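Local coordinates for denovo NTF2 (Synthetic construct, PDB 6W40), which is a computationally designed protein of the NTF2-like fold, made to explore diverse pocket structures, with no natural function known, at residues 30-41 with 111-119. Residues are numbered along the deposited sequence; the frame is centred on the assembly and turned at random.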
loop_
_atom_site.group_PDB
_atom_site.type_symbol
_atom_site.label_atom_id
_atom_site.label_comp_id
_atom_site.label_asym_id
_atom_site.label_seq_id
_atom_site.Cartn_x
_atom_site.Cartn_y
_atom_site.Cartn_z
ATOM N N MET A 30 -13.786 -5.900 -3.085
ATOM C CA MET A 30 -13.537 -5.339 -1.766
ATOM C C MET A 30 -14.537 -4.258 -1.379
ATOM O O MET A 30 -14.478 -3.754 -0.253
ATOM C CB MET A 30 -12.119 -4.767 -1.690
ATOM C CG MET A 30 -11.024 -5.768 -1.994
ATOM S SD MET A 30 -9.440 -4.937 -2.181
ATOM C CE MET A 30 -9.878 -3.692 -3.392
ATOM N N ALA A 31 -15.450 -3.893 -2.273
ATOM C CA ALA A 31 -16.416 -2.839 -2.000
ATOM C C ALA A 31 -17.623 -3.402 -1.260
ATOM O O ALA A 31 -18.156 -4.454 -1.632
ATOM C CB ALA A 31 -16.859 -2.170 -3.301
ATOM N N ASP A 32 -18.042 -2.701 -0.208
ATOM C CA ASP A 32 -19.286 -3.028 0.468
ATOM C C ASP A 32 -20.448 -2.896 -0.515
ATOM O O ASP A 32 -20.429 -2.028 -1.393
ATOM C CB ASP A 32 -19.489 -2.104 1.672
ATOM C CG ASP A 32 -20.743 -2.429 2.470
ATOM O OD1 ASP A 32 -21.860 -2.170 1.976
ATOM O OD2 ASP A 32 -20.612 -2.946 3.599
ATOM N N PRO A 33 -21.459 -3.761 -0.410
ATOM C CA PRO A 33 -22.635 -3.626 -1.289
ATOM C C PRO A 33 -23.268 -2.244 -1.252
ATOM O O PRO A 33 -23.847 -1.804 -2.255
ATOM C CB PRO A 33 -23.590 -4.698 -0.749
ATOM C CG PRO A 33 -22.691 -5.727 -0.148
ATOM C CD PRO A 33 -21.525 -4.973 0.426
ATOM N N ASP A 34 -23.169 -1.544 -0.126
ATOM C CA ASP A 34 -23.700 -0.195 0.031
ATOM C C ASP A 34 -22.578 0.834 0.119
ATOM O O ASP A 34 -22.647 1.786 0.898
ATOM C CB ASP A 34 -24.594 -0.112 1.265
ATOM C CG ASP A 34 -25.769 -1.066 1.200
ATOM O OD1 ASP A 34 -26.379 -1.189 0.119
ATOM O OD2 ASP A 34 -26.082 -1.695 2.232
ATOM N N VAL A 35 -21.527 0.650 -0.683
ATOM C CA VAL A 35 -20.399 1.572 -0.667
ATOM C C VAL A 35 -20.840 2.936 -1.185
ATOM O O VAL A 35 -21.635 3.038 -2.129
ATOM C CB VAL A 35 -19.233 1.003 -1.495
ATOM C CG1 VAL A 35 -19.669 0.742 -2.933
ATOM C CG2 VAL A 35 -18.033 1.937 -1.455
ATOM N N LYS A 36 -20.344 3.993 -0.548
ATOM C CA LYS A 36 -20.595 5.358 -0.982
ATOM C C LYS A 36 -19.367 5.918 -1.686
ATOM O O LYS A 36 -18.229 5.573 -1.360
ATOM C CB LYS A 36 -20.967 6.259 0.196
ATOM C CG LYS A 36 -22.387 6.084 0.690
ATOM C CD LYS A 36 -22.740 7.145 1.715
ATOM C CE LYS A 36 -24.221 7.117 2.034
ATOM N NZ LYS A 36 -25.043 7.321 0.809
ATOM N N PHE A 37 -19.612 6.799 -2.653
ATOM C CA PHE A 37 -18.553 7.379 -3.469
ATOM C C PHE A 37 -18.914 8.823 -3.771
ATOM O O PHE A 37 -19.979 9.089 -4.337
ATOM C CB PHE A 37 -18.371 6.592 -4.770
ATOM C CG PHE A 37 -17.176 7.010 -5.578
ATOM C CD1 PHE A 37 -16.039 7.504 -4.961
ATOM C CD2 PHE A 37 -17.193 6.906 -6.958
ATOM C CE1 PHE A 37 -14.940 7.886 -5.708
ATOM C CE2 PHE A 37 -16.098 7.287 -7.711
ATOM C CZ PHE A 37 -14.970 7.776 -7.084
ATOM N N GLN A 38 -18.039 9.749 -3.392
ATOM C CA GLN A 38 -18.215 11.154 -3.733
ATOM C C GLN A 38 -16.933 11.688 -4.351
ATOM O O GLN A 38 -15.846 11.513 -3.790
ATOM C CB GLN A 38 -18.622 11.992 -2.514
ATOM C CG GLN A 38 -17.830 11.735 -1.248
ATOM C CD GLN A 38 -18.252 12.658 -0.120
ATOM O OE1 GLN A 38 -18.418 12.229 1.022
ATOM N NE2 GLN A 38 -18.428 13.936 -0.438
ATOM N N VAL A 39 -17.067 12.326 -5.510
ATOM C CA VAL A 39 -15.945 12.889 -6.250
ATOM C C VAL A 39 -16.049 14.405 -6.193
ATOM O O VAL A 39 -17.129 14.968 -6.407
ATOM C CB VAL A 39 -15.927 12.400 -7.709
ATOM C CG1 VAL A 39 -14.558 12.628 -8.329
ATOM C CG2 VAL A 39 -16.323 10.938 -7.788
ATOM N N ASP A 40 -14.932 15.061 -5.903
ATOM C CA ASP A 40 -14.853 16.519 -5.869
ATOM C C ASP A 40 -13.884 16.955 -6.960
ATOM O O ASP A 40 -12.665 16.917 -6.768
ATOM C CB ASP A 40 -14.411 17.017 -4.497
ATOM C CG ASP A 40 -15.475 16.821 -3.439
ATOM O OD1 ASP A 40 -16.662 17.061 -3.741
ATOM O OD2 ASP A 40 -15.127 16.422 -2.308
ATOM N N VAL A 41 -14.423 17.359 -8.102
ATOM C CA VAL A 41 -13.623 17.853 -9.221
ATOM C C VAL A 41 -13.994 19.319 -9.404
ATOM O O VAL A 41 -14.945 19.658 -10.113
ATOM C CB VAL A 41 -13.848 17.055 -10.507
ATOM C CG1 VAL A 41 -12.970 17.606 -11.620
ATOM C CG2 VAL A 41 -13.550 15.589 -10.272
ATOM N N LYS A 111 -14.688 -4.531 4.316
ATOM C CA LYS A 111 -15.110 -4.056 3.010
ATOM C C LYS A 111 -15.032 -2.537 2.961
ATOM O O LYS A 111 -15.200 -1.856 3.979
ATOM C CB LYS A 111 -16.535 -4.522 2.682
ATOM C CG LYS A 111 -16.640 -6.008 2.371
ATOM C CD LYS A 111 -16.081 -6.319 0.992
ATOM C CE LYS A 111 -15.925 -7.813 0.773
ATOM N NZ LYS A 111 -14.813 -8.378 1.589
ATOM N N ILE A 112 -14.765 -2.014 1.768
ATOM C CA ILE A 112 -14.696 -0.569 1.572
ATOM C C ILE A 112 -16.120 -0.023 1.601
ATOM O O ILE A 112 -16.924 -0.311 0.711
ATOM C CB ILE A 112 -13.987 -0.209 0.264
ATOM C CG1 ILE A 112 -12.566 -0.780 0.247
ATOM C CG2 ILE A 112 -13.951 1.297 0.084
ATOM C CD1 ILE A 112 -11.811 -0.498 -1.035
ATOM N N LYS A 113 -16.434 0.764 2.631
ATOM C CA LYS A 113 -17.771 1.318 2.804
ATOM C C LYS A 113 -17.917 2.708 2.201
ATOM O O LYS A 113 -19.021 3.082 1.788
ATOM C CB LYS A 113 -18.134 1.363 4.293
ATOM C CG LYS A 113 -19.524 1.919 4.593
ATOM C CD LYS A 113 -20.614 1.124 3.885
ATOM C CE LYS A 113 -21.972 1.801 4.024
ATOM N NZ LYS A 113 -22.006 3.130 3.353
ATOM N N LYS A 114 -16.836 3.484 2.128
ATOM C CA LYS A 114 -16.920 4.831 1.582
ATOM C C LYS A 114 -15.594 5.215 0.941
ATOM O O LYS A 114 -14.525 4.941 1.493
ATOM C CB LYS A 114 -17.297 5.845 2.666
ATOM C CG LYS A 114 -17.545 7.249 2.146
ATOM C CD LYS A 114 -17.966 8.180 3.266
ATOM C CE LYS A 114 -18.296 9.559 2.732
ATOM N NZ LYS A 114 -18.714 10.488 3.817
ATOM N N VAL A 115 -15.677 5.849 -0.228
ATOM C CA VAL A 115 -14.521 6.398 -0.925
ATOM C C VAL A 115 -14.807 7.859 -1.235
ATOM O O VAL A 115 -15.884 8.190 -1.742
ATOM C CB VAL A 115 -14.207 5.634 -2.226
ATOM C CG1 VAL A 115 -13.018 6.267 -2.940
ATOM C CG2 VAL A 115 -13.936 4.172 -1.937
ATOM N N ARG A 116 -13.852 8.730 -0.925
ATOM C CA ARG A 116 -13.921 10.133 -1.310
ATOM C C ARG A 116 -12.680 10.478 -2.116
ATOM O O ARG A 116 -11.564 10.115 -1.729
ATOM C CB ARG A 116 -14.037 11.055 -0.093
ATOM C CG ARG A 116 -14.164 12.521 -0.480
ATOM C CD ARG A 116 -14.433 13.423 0.712
ATOM N NE ARG A 116 -14.728 14.787 0.282
ATOM C CZ ARG A 116 -14.966 15.800 1.108
ATOM N NH1 ARG A 116 -14.943 15.612 2.420
ATOM N NH2 ARG A 116 -15.226 17.005 0.620
ATOM N N ILE A 117 -12.875 11.171 -3.233
ATOM C CA ILE A 117 -11.788 11.554 -4.122
ATOM C C ILE A 117 -11.929 13.037 -4.428
ATOM O O ILE A 117 -12.986 13.483 -4.893
ATOM C CB ILE A 117 -11.783 10.722 -5.415
ATOM C CG1 ILE A 117 -11.443 9.264 -5.091
ATOM C CG2 ILE A 117 -10.799 11.302 -6.420
ATOM C CD1 ILE A 117 -11.412 8.349 -6.288
ATOM N N ILE A 118 -10.871 13.800 -4.162
ATOM C CA ILE A 118 -10.853 15.242 -4.366
ATOM C C ILE A 118 -9.705 15.564 -5.312
ATOM O O ILE A 118 -8.547 15.234 -5.026
ATOM C CB ILE A 118 -10.703 16.004 -3.040
ATOM C CG1 ILE A 118 -11.832 15.618 -2.083
ATOM C CG2 ILE A 118 -10.693 17.506 -3.286
ATOM C CD1 ILE A 118 -11.637 16.123 -0.675
ATOM N N ILE A 119 -10.025 16.200 -6.434
ATOM C CA ILE A 119 -9.044 16.554 -7.452
ATOM C C ILE A 119 -9.083 18.061 -7.650
ATOM O O ILE A 119 -10.149 18.631 -7.910
ATOM C CB ILE A 119 -9.315 15.826 -8.780
ATOM C CG1 ILE A 119 -9.394 14.314 -8.557
ATOM C CG2 ILE A 119 -8.235 16.156 -9.795
ATOM C CD1 ILE A 119 -9.728 13.535 -9.808
#
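A single carboxylate oxygen, OD2 of Asp40, takes two bonds from one guanidinium: Arg116 NH2 lies 3.0 Å from Asp40 OD2 and Arg116 NE 3.1 Å from the same atom. The oxygen sits in the guanidinium plane at its side edge, while the carboxylate is turned 71° against that plane. With CG of Arg116 anti to its own backbone N (chi1 -178°) and the chain extended as far as NE, the head reaches along the strand to Asp40, two positions beyond its cross-strand mate Gln38; the other carboxylate oxygen, OD1, is bound by His45. Gln38 NE2 lies over one guanidinium face, the amide and guanidinium planes only 11° apart, and Gln38 CG packs 3.8 Å from Arg116 CG. An alanine in place of Arg116 would probably leave Asp40 OD2 without its charged mate and the Gln38 side chain without the chain it lies against.

Beneath this polar surface the strands illustrate parallel pairing, with N-H groups from each side alternating from Lys36 N to Lys113 O through Ile119 N to Asp40 O. Their opposite face is apolar: the Phe37 ring brings CE1 to 3.6 Å from Ile117 CD1 and 3.7 Å from Val115 CG1, and Val54 and Leu61 of helix 51-65 cover Phe37 and Ile117. Near the start the chain turns through Asp32 to Val35, where Asp32 OD1 accepts from Asp34 N in an Asx turn. Lys113, bent at chi2 and chi4, folds back to give NZ to Asp34 O at 2.9 Å. Lys113 and Lys114 together form a classic beta bulge opposite Ile106 of strand 100-108. Joining strand 35-41 to the C-terminal strand in this way builds the curved mixed sheet, packed against helices, that characterises the NTF2-like fold.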